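Local coordinates for peptide ABC transporter, peptide-binding protein (PDB 2D5W), which binds oligopeptides, here a pentapeptide, and probably serves as the solute-binding component that delivers them to an ABC transporter for uptake, at residues A[59-70]-A[81-89]; A[466-474]-A[566-574]. One frame throughout, in Å; residues are numbered along the deposited sequence.

One contact closes the base of a peripheral hairpin, the other lines the peptide site. Interaction 1 (59-70 with 81-89) has its centre about 27 Å from that of the chain, and ties the entry to a beta hairpin with backbone bonds and arginine salt bridges. Interaction 2 (466-474 with 566-574) lies about 8 Å from the chain centre and rests on tyrosine rings and bridging waters. It borders the bound peptide through Tyr572, Ser470 and the beta ladder at Trp468 and Val469. The centres of interaction 1 and interaction 2 are about 24 Å apart. The nearest atoms of the two contacts are about 8 Å apart and do not touch.

Interaction 1 (A[59-70]-A[81-89]); sequences TEVPTLENGRLR and LEMDITIRP
The base of a beta hairpin is held here by two arginines that reach across to the partner strand. Leu69 and Met83 form a non-hydrogen-bonded antiparallel pair, Arg70 and Glu82 the adjoining hydrogen-bonded one, and Asp84 N gives a nearly straight bond (174°) to Arg68 O. On the Glu82 side of the sheet the Arg70 chain bends at chi3 (-63°), which brings its guanidinium between two carboxylates. Arg70 NH2 meets Asp84 OD1 at 2.8 Å while Arg70 NH1 takes OD2 of the same carboxylate, an end-on pairing; Arg70 NH1 also reaches the anti lone pair of Glu82 OE2 at 2.8 Å. The Arg68 chain runs extended alongside residues 84-86, and both its terminal nitrogens converge on one hydroxyl, with Arg68 NH1 to Thr86 OG1 at 2.8 Å. Arg68 NE holds Glu60 OE1 at 2.6 Å, fixing the group's rotation. On the opposite side of the sheet Pro62 CG presses on Met83 CG at 3.5 Å, beside Leu69 CD2. Strand 78-86 is flanked by strand 69-75 and strand 136-141, whose Thr138 and Asn136 give Asp84 OD2 and Thr86 OG1 second partners, while Arg130 of strand 127-131 also binds Glu82.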
# COMPACT_ATOMS: atom_id res chain seq x y z
N THR A 59 4.63 2.58 26.13
CA THR A 59 5.28 1.80 27.18
C THR A 59 5.05 0.30 27.13
O THR A 59 5.92 -0.48 27.53
CB THR A 59 4.83 2.27 28.57
OG1 THR A 59 3.41 2.10 28.69
CG2 THR A 59 5.19 3.74 28.79
N GLU A 60 3.88 -0.11 26.65
CA GLU A 60 3.58 -1.53 26.58
C GLU A 60 2.36 -1.81 25.71
O GLU A 60 1.51 -0.95 25.51
CB GLU A 60 3.35 -2.10 27.99
CG GLU A 60 2.18 -1.49 28.74
CD GLU A 60 1.97 -2.13 30.10
OE1 GLU A 60 1.05 -1.69 30.82
OE2 GLU A 60 2.71 -3.07 30.45
N VAL A 61 2.30 -3.03 25.19
CA VAL A 61 1.19 -3.44 24.35
C VAL A 61 -0.04 -3.66 25.21
O VAL A 61 0.00 -4.38 26.21
CB VAL A 61 1.53 -4.75 23.61
CG1 VAL A 61 0.33 -5.21 22.79
CG2 VAL A 61 2.74 -4.55 22.71
N PRO A 62 -1.17 -3.03 24.84
CA PRO A 62 -2.40 -3.20 25.62
C PRO A 62 -3.00 -4.59 25.44
O PRO A 62 -3.03 -5.11 24.32
CB PRO A 62 -3.31 -2.10 25.07
CG PRO A 62 -2.86 -1.98 23.64
CD PRO A 62 -1.35 -2.04 23.77
N THR A 63 -3.44 -5.19 26.53
CA THR A 63 -4.05 -6.52 26.47
C THR A 63 -5.16 -6.60 27.51
O THR A 63 -5.31 -5.71 28.34
CB THR A 63 -3.04 -7.63 26.80
OG1 THR A 63 -2.67 -7.55 28.18
CG2 THR A 63 -1.79 -7.50 25.94
N LEU A 64 -5.94 -7.67 27.45
CA LEU A 64 -7.00 -7.86 28.43
C LEU A 64 -6.33 -8.15 29.76
O LEU A 64 -6.79 -7.71 30.81
CB LEU A 64 -7.90 -9.04 28.03
CG LEU A 64 -8.81 -8.84 26.82
CD1 LEU A 64 -9.45 -10.17 26.44
CD2 LEU A 64 -9.88 -7.81 27.15
N GLU A 65 -5.22 -8.89 29.69
CA GLU A 65 -4.46 -9.28 30.87
C GLU A 65 -3.94 -8.12 31.71
O GLU A 65 -3.91 -8.22 32.94
CB GLU A 65 -3.28 -10.18 30.47
CG GLU A 65 -3.65 -11.34 29.56
CD GLU A 65 -3.80 -10.91 28.11
OE1 GLU A 65 -2.79 -10.50 27.51
OE2 GLU A 65 -4.92 -10.99 27.57
N ASN A 66 -3.52 -7.03 31.07
CA ASN A 66 -3.03 -5.88 31.83
C ASN A 66 -4.08 -4.78 31.97
O ASN A 66 -3.77 -3.67 32.41
CB ASN A 66 -1.73 -5.32 31.22
CG ASN A 66 -1.87 -4.89 29.77
OD1 ASN A 66 -2.92 -4.43 29.34
ND2 ASN A 66 -0.79 -5.03 29.01
N GLY A 67 -5.31 -5.11 31.59
CA GLY A 67 -6.41 -4.16 31.71
C GLY A 67 -6.41 -2.97 30.77
O GLY A 67 -7.22 -2.06 30.93
N ARG A 68 -5.51 -2.96 29.79
CA ARG A 68 -5.46 -1.84 28.85
C ARG A 68 -6.46 -2.01 27.71
O ARG A 68 -6.70 -1.07 26.95
CB ARG A 68 -4.04 -1.67 28.30
CG ARG A 68 -3.08 -1.01 29.28
CD ARG A 68 -1.68 -0.95 28.70
NE ARG A 68 -0.74 -0.22 29.56
CZ ARG A 68 -0.66 1.11 29.62
NH1 ARG A 68 0.23 1.67 30.44
NH2 ARG A 68 -1.43 1.87 28.87
N LEU A 69 -7.03 -3.20 27.58
CA LEU A 69 -8.05 -3.46 26.57
C LEU A 69 -9.35 -3.76 27.29
O LEU A 69 -9.38 -4.53 28.25
CB LEU A 69 -7.69 -4.65 25.69
CG LEU A 69 -6.54 -4.55 24.68
CD1 LEU A 69 -6.49 -5.84 23.88
CD2 LEU A 69 -6.74 -3.36 23.75
N ARG A 70 -10.43 -3.15 26.82
CA ARG A 70 -11.76 -3.37 27.39
C ARG A 70 -12.76 -3.56 26.27
O ARG A 70 -12.93 -2.68 25.42
CB ARG A 70 -12.18 -2.19 28.27
CG ARG A 70 -11.42 -2.07 29.58
CD ARG A 70 -11.88 -0.86 30.37
NE ARG A 70 -11.62 0.38 29.64
CZ ARG A 70 -10.41 0.91 29.47
NH1 ARG A 70 -10.26 2.03 28.79
NH2 ARG A 70 -9.34 0.31 30.00
N LEU A 81 -14.61 -1.41 21.65
CA LEU A 81 -13.27 -1.73 22.12
C LEU A 81 -12.57 -0.46 22.56
O LEU A 81 -12.57 0.54 21.84
CB LEU A 81 -12.44 -2.39 21.01
CG LEU A 81 -10.95 -2.50 21.34
CD1 LEU A 81 -10.74 -3.50 22.47
CD2 LEU A 81 -10.17 -2.93 20.10
N GLU A 82 -11.99 -0.50 23.76
CA GLU A 82 -11.23 0.63 24.27
C GLU A 82 -9.81 0.13 24.46
O GLU A 82 -9.58 -0.96 24.98
CB GLU A 82 -11.80 1.14 25.60
CG GLU A 82 -13.16 1.82 25.45
CD GLU A 82 -13.55 2.66 26.65
OE1 GLU A 82 -14.63 3.28 26.61
OE2 GLU A 82 -12.77 2.71 27.63
N MET A 83 -8.85 0.93 24.00
CA MET A 83 -7.44 0.58 24.07
C MET A 83 -6.62 1.70 24.71
O MET A 83 -6.47 2.77 24.13
CB MET A 83 -6.95 0.32 22.65
CG MET A 83 -5.47 0.05 22.53
SD MET A 83 -4.99 0.01 20.80
CE MET A 83 -5.67 -1.52 20.38
N ASP A 84 -6.10 1.43 25.91
CA ASP A 84 -5.31 2.42 26.65
C ASP A 84 -3.84 2.38 26.25
O ASP A 84 -3.17 1.36 26.39
CB ASP A 84 -5.39 2.17 28.15
CG ASP A 84 -6.79 2.33 28.71
OD1 ASP A 84 -7.01 1.87 29.85
OD2 ASP A 84 -7.65 2.93 28.04
N ILE A 85 -3.34 3.52 25.79
CA ILE A 85 -1.94 3.64 25.39
C ILE A 85 -1.25 4.71 26.23
O ILE A 85 -1.82 5.77 26.48
CB ILE A 85 -1.83 4.04 23.90
CG1 ILE A 85 -2.46 2.95 23.04
CG2 ILE A 85 -0.37 4.28 23.52
CD1 ILE A 85 -2.46 3.24 21.56
N THR A 86 -0.04 4.40 26.69
CA THR A 86 0.75 5.34 27.47
C THR A 86 1.99 5.67 26.66
O THR A 86 2.77 4.78 26.31
CB THR A 86 1.18 4.75 28.83
OG1 THR A 86 0.02 4.37 29.59
CG2 THR A 86 1.99 5.76 29.62
N ILE A 87 2.18 6.95 26.34
CA ILE A 87 3.34 7.38 25.57
C ILE A 87 4.55 7.40 26.50
O ILE A 87 4.47 7.90 27.62
CB ILE A 87 3.13 8.80 25.00
CG1 ILE A 87 1.87 8.84 24.12
CG2 ILE A 87 4.36 9.24 24.21
CD1 ILE A 87 1.51 10.22 23.62
N ARG A 88 5.68 6.85 26.05
CA ARG A 88 6.89 6.84 26.86
C ARG A 88 7.27 8.26 27.25
O ARG A 88 7.09 9.19 26.48
CB ARG A 88 8.06 6.22 26.09
CG ARG A 88 7.99 4.72 25.90
CD ARG A 88 9.18 4.21 25.10
NE ARG A 88 10.45 4.60 25.72
CZ ARG A 88 11.44 3.75 25.98
NH1 ARG A 88 12.56 4.19 26.54
NH2 ARG A 88 11.32 2.46 25.68
N PRO A 89 7.82 8.44 28.46
CA PRO A 89 8.22 9.77 28.92
C PRO A 89 9.34 10.39 28.09
O PRO A 89 9.50 11.61 28.06
CB PRO A 89 8.66 9.51 30.36
CG PRO A 89 9.18 8.11 30.32
CD PRO A 89 8.14 7.41 29.47
O HOH W 1 1.27 1.71 26.67

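Interaction 2 (A[466-474]-A[566-574]); sequences FAWVSNLQE and SAYSGGYGY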
# COMPACT_ATOMS: atom_id res chain seq x y z
N PHE A 466 -0.82 -2.93 -11.42
CA PHE A 466 0.10 -2.66 -10.33
C PHE A 466 -0.17 -3.70 -9.26
O PHE A 466 -0.92 -4.66 -9.49
CB PHE A 466 -0.05 -1.22 -9.80
CG PHE A 466 -1.38 -0.92 -9.15
CD1 PHE A 466 -1.53 -0.97 -7.77
CD2 PHE A 466 -2.48 -0.57 -9.93
CE1 PHE A 466 -2.75 -0.67 -7.16
CE2 PHE A 466 -3.71 -0.26 -9.33
CZ PHE A 466 -3.84 -0.31 -7.95
N ALA A 467 0.44 -3.55 -8.10
CA ALA A 467 0.23 -4.50 -7.02
C ALA A 467 -0.19 -3.80 -5.74
O ALA A 467 0.29 -2.71 -5.42
CB ALA A 467 1.50 -5.30 -6.75
N TRP A 468 -1.13 -4.42 -5.03
CA TRP A 468 -1.55 -3.91 -3.73
C TRP A 468 -0.75 -4.71 -2.71
O TRP A 468 -0.66 -5.94 -2.81
CB TRP A 468 -3.03 -4.17 -3.45
CG TRP A 468 -3.99 -3.30 -4.16
CD1 TRP A 468 -4.92 -3.69 -5.07
CD2 TRP A 468 -4.17 -1.88 -3.98
NE1 TRP A 468 -5.67 -2.61 -5.48
CE2 TRP A 468 -5.24 -1.49 -4.82
CE3 TRP A 468 -3.54 -0.91 -3.19
CZ2 TRP A 468 -5.68 -0.17 -4.90
CZ3 TRP A 468 -3.99 0.41 -3.27
CH2 TRP A 468 -5.05 0.76 -4.12
N VAL A 469 -0.16 -4.01 -1.74
CA VAL A 469 0.58 -4.65 -0.66
C VAL A 469 -0.36 -4.49 0.54
O VAL A 469 -0.70 -3.37 0.92
CB VAL A 469 1.90 -3.93 -0.36
CG1 VAL A 469 2.64 -4.66 0.76
CG2 VAL A 469 2.75 -3.87 -1.61
N SER A 470 -0.78 -5.60 1.12
CA SER A 470 -1.71 -5.55 2.24
C SER A 470 -1.15 -5.96 3.59
O SER A 470 -0.15 -6.68 3.68
CB SER A 470 -2.92 -6.45 1.94
OG SER A 470 -3.59 -6.06 0.75
N ASN A 471 -1.81 -5.48 4.64
CA ASN A 471 -1.45 -5.85 6.00
C ASN A 471 -2.53 -6.85 6.44
O ASN A 471 -3.36 -7.28 5.63
CB ASN A 471 -1.41 -4.63 6.93
CG ASN A 471 -2.69 -3.83 6.91
OD1 ASN A 471 -3.77 -4.37 6.71
ND2 ASN A 471 -2.57 -2.53 7.14
N LEU A 472 -2.53 -7.22 7.72
CA LEU A 472 -3.50 -8.18 8.23
C LEU A 472 -4.88 -7.61 8.53
O LEU A 472 -5.78 -8.33 8.97
CB LEU A 472 -2.94 -8.88 9.47
CG LEU A 472 -1.93 -9.98 9.15
CD1 LEU A 472 -1.17 -10.38 10.41
CD2 LEU A 472 -2.67 -11.18 8.56
N GLN A 473 -5.07 -6.31 8.31
CA GLN A 473 -6.37 -5.70 8.55
C GLN A 473 -7.22 -5.80 7.29
O GLN A 473 -7.61 -4.80 6.70
CB GLN A 473 -6.19 -4.24 8.96
CG GLN A 473 -5.35 -4.06 10.22
CD GLN A 473 -5.42 -2.66 10.78
OE1 GLN A 473 -5.30 -1.68 10.05
NE2 GLN A 473 -5.61 -2.55 12.09
N GLU A 474 -7.50 -7.04 6.89
CA GLU A 474 -8.29 -7.30 5.69
C GLU A 474 -9.78 -7.13 5.94
O GLU A 474 -10.36 -7.76 6.82
CB GLU A 474 -8.00 -8.72 5.19
CG GLU A 474 -8.75 -9.10 3.91
CD GLU A 474 -8.43 -8.19 2.73
OE1 GLU A 474 -7.23 -8.01 2.42
OE2 GLU A 474 -9.37 -7.65 2.12
N SER A 566 9.42 -9.91 6.79
CA SER A 566 8.59 -11.10 6.85
C SER A 566 7.31 -10.75 6.11
O SER A 566 7.16 -9.63 5.62
CB SER A 566 8.27 -11.49 8.29
OG SER A 566 7.43 -10.52 8.90
N ALA A 567 6.38 -11.69 6.02
CA ALA A 567 5.13 -11.45 5.32
C ALA A 567 4.42 -10.18 5.78
O ALA A 567 3.87 -9.44 4.96
CB ALA A 567 4.21 -12.65 5.46
N TYR A 568 4.43 -9.93 7.08
CA TYR A 568 3.74 -8.77 7.63
C TYR A 568 4.56 -7.88 8.57
O TYR A 568 3.99 -7.09 9.32
CB TYR A 568 2.46 -9.22 8.33
CG TYR A 568 1.43 -9.82 7.39
CD1 TYR A 568 1.16 -11.19 7.40
CD2 TYR A 568 0.71 -9.02 6.51
CE1 TYR A 568 0.19 -11.74 6.57
CE2 TYR A 568 -0.26 -9.56 5.67
CZ TYR A 568 -0.52 -10.92 5.70
OH TYR A 568 -1.50 -11.46 4.90
N SER A 569 5.89 -7.99 8.52
CA SER A 569 6.72 -7.15 9.38
C SER A 569 6.41 -5.68 9.10
O SER A 569 6.29 -5.28 7.94
CB SER A 569 8.20 -7.44 9.14
OG SER A 569 8.57 -7.24 7.79
N GLY A 570 6.27 -4.89 10.16
CA GLY A 570 5.95 -3.48 9.99
C GLY A 570 4.54 -3.31 9.47
O GLY A 570 4.15 -2.23 9.01
N GLY A 571 3.76 -4.39 9.54
CA GLY A 571 2.39 -4.36 9.07
C GLY A 571 2.24 -4.81 7.62
O GLY A 571 1.47 -5.73 7.33
N TYR A 572 2.99 -4.17 6.73
CA TYR A 572 2.91 -4.47 5.30
C TYR A 572 3.95 -5.43 4.74
O TYR A 572 3.98 -5.67 3.53
CB TYR A 572 2.96 -3.16 4.52
CG TYR A 572 1.76 -2.28 4.74
CD1 TYR A 572 0.55 -2.56 4.11
CD2 TYR A 572 1.83 -1.18 5.59
CE1 TYR A 572 -0.57 -1.75 4.31
CE2 TYR A 572 0.72 -0.36 5.80
CZ TYR A 572 -0.48 -0.66 5.16
OH TYR A 572 -1.57 0.15 5.36
N GLY A 573 4.80 -5.96 5.60
CA GLY A 573 5.78 -6.91 5.13
C GLY A 573 6.97 -6.32 4.41
O GLY A 573 7.21 -6.61 3.24
N TYR A 574 7.69 -5.46 5.11
CA TYR A 574 8.89 -4.88 4.54
C TYR A 574 9.91 -4.65 5.63
O TYR A 574 9.62 -4.79 6.82
CB TYR A 574 8.58 -3.58 3.76
CG TYR A 574 7.64 -2.59 4.41
CD1 TYR A 574 6.94 -1.67 3.62
CD2 TYR A 574 7.45 -2.53 5.79
CE1 TYR A 574 6.10 -0.72 4.18
CE2 TYR A 574 6.61 -1.58 6.36
CZ TYR A 574 5.94 -0.68 5.55
OH TYR A 574 5.10 0.26 6.10
O HOH W 2 2.21 -8.24 3.07
O HOH W 3 -3.48 -9.76 4.26
O HOH W 4 -0.27 -6.82 9.27
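Leu472 stands over the Tyr568 ring, the two side chains crossing at about a right angle. Its CG sits 3.6 Å from the ring centroid and only 3° off the normal, a CH-pi contact almost at the ring centre, and CD2 leans to the hydroxyl side, 3.5 Å from Tyr568 CE1. Ser470 O approaches the same ring differently, at its edge. Tyr572 meets Asn471 in another way: the two lie side by side and point alike, with amide and ring planes 29° apart. Asn471 CB lies over the ring face, offset toward the rim, and ND2 comes 3.4 Å from Tyr572 CZ. The Asn471 CG is tucked between backbone N and carbonyl carbon (chi1 54°), a setting from which OD1 accepts from Gln473 N and closes an Asx turn. Val469 CG1 packs against the Tyr572 backbone, 3.2 Å from its O.

Polar links between the two backbones run through water. One water bridges Leu472 N and Gly571 O; another donates to Asn471 O and lies 2.7 Å from Tyr568 OH. A leucine in place of Tyr568 would probably leave Leu472 without its flat platform and that water without its hydroxyl partner, freeing the Leu472 side chain to shift.

The type II turn from Tyr568 to Gly571 leads straight into Tyr572, which faces the ligand. Tyr572 OH hydrogen-bonds to the backbone of the bound peptide and its ring makes a cation-pi contact with a basic peptide side chain; Ser470 OG takes a polar one. Trp468 and Val469 pair with the peptide as an antiparallel beta ladder, the strand-like capture of a ligand backbone characteristic of oligopeptide-binding proteins of the solute-binding protein 5 family.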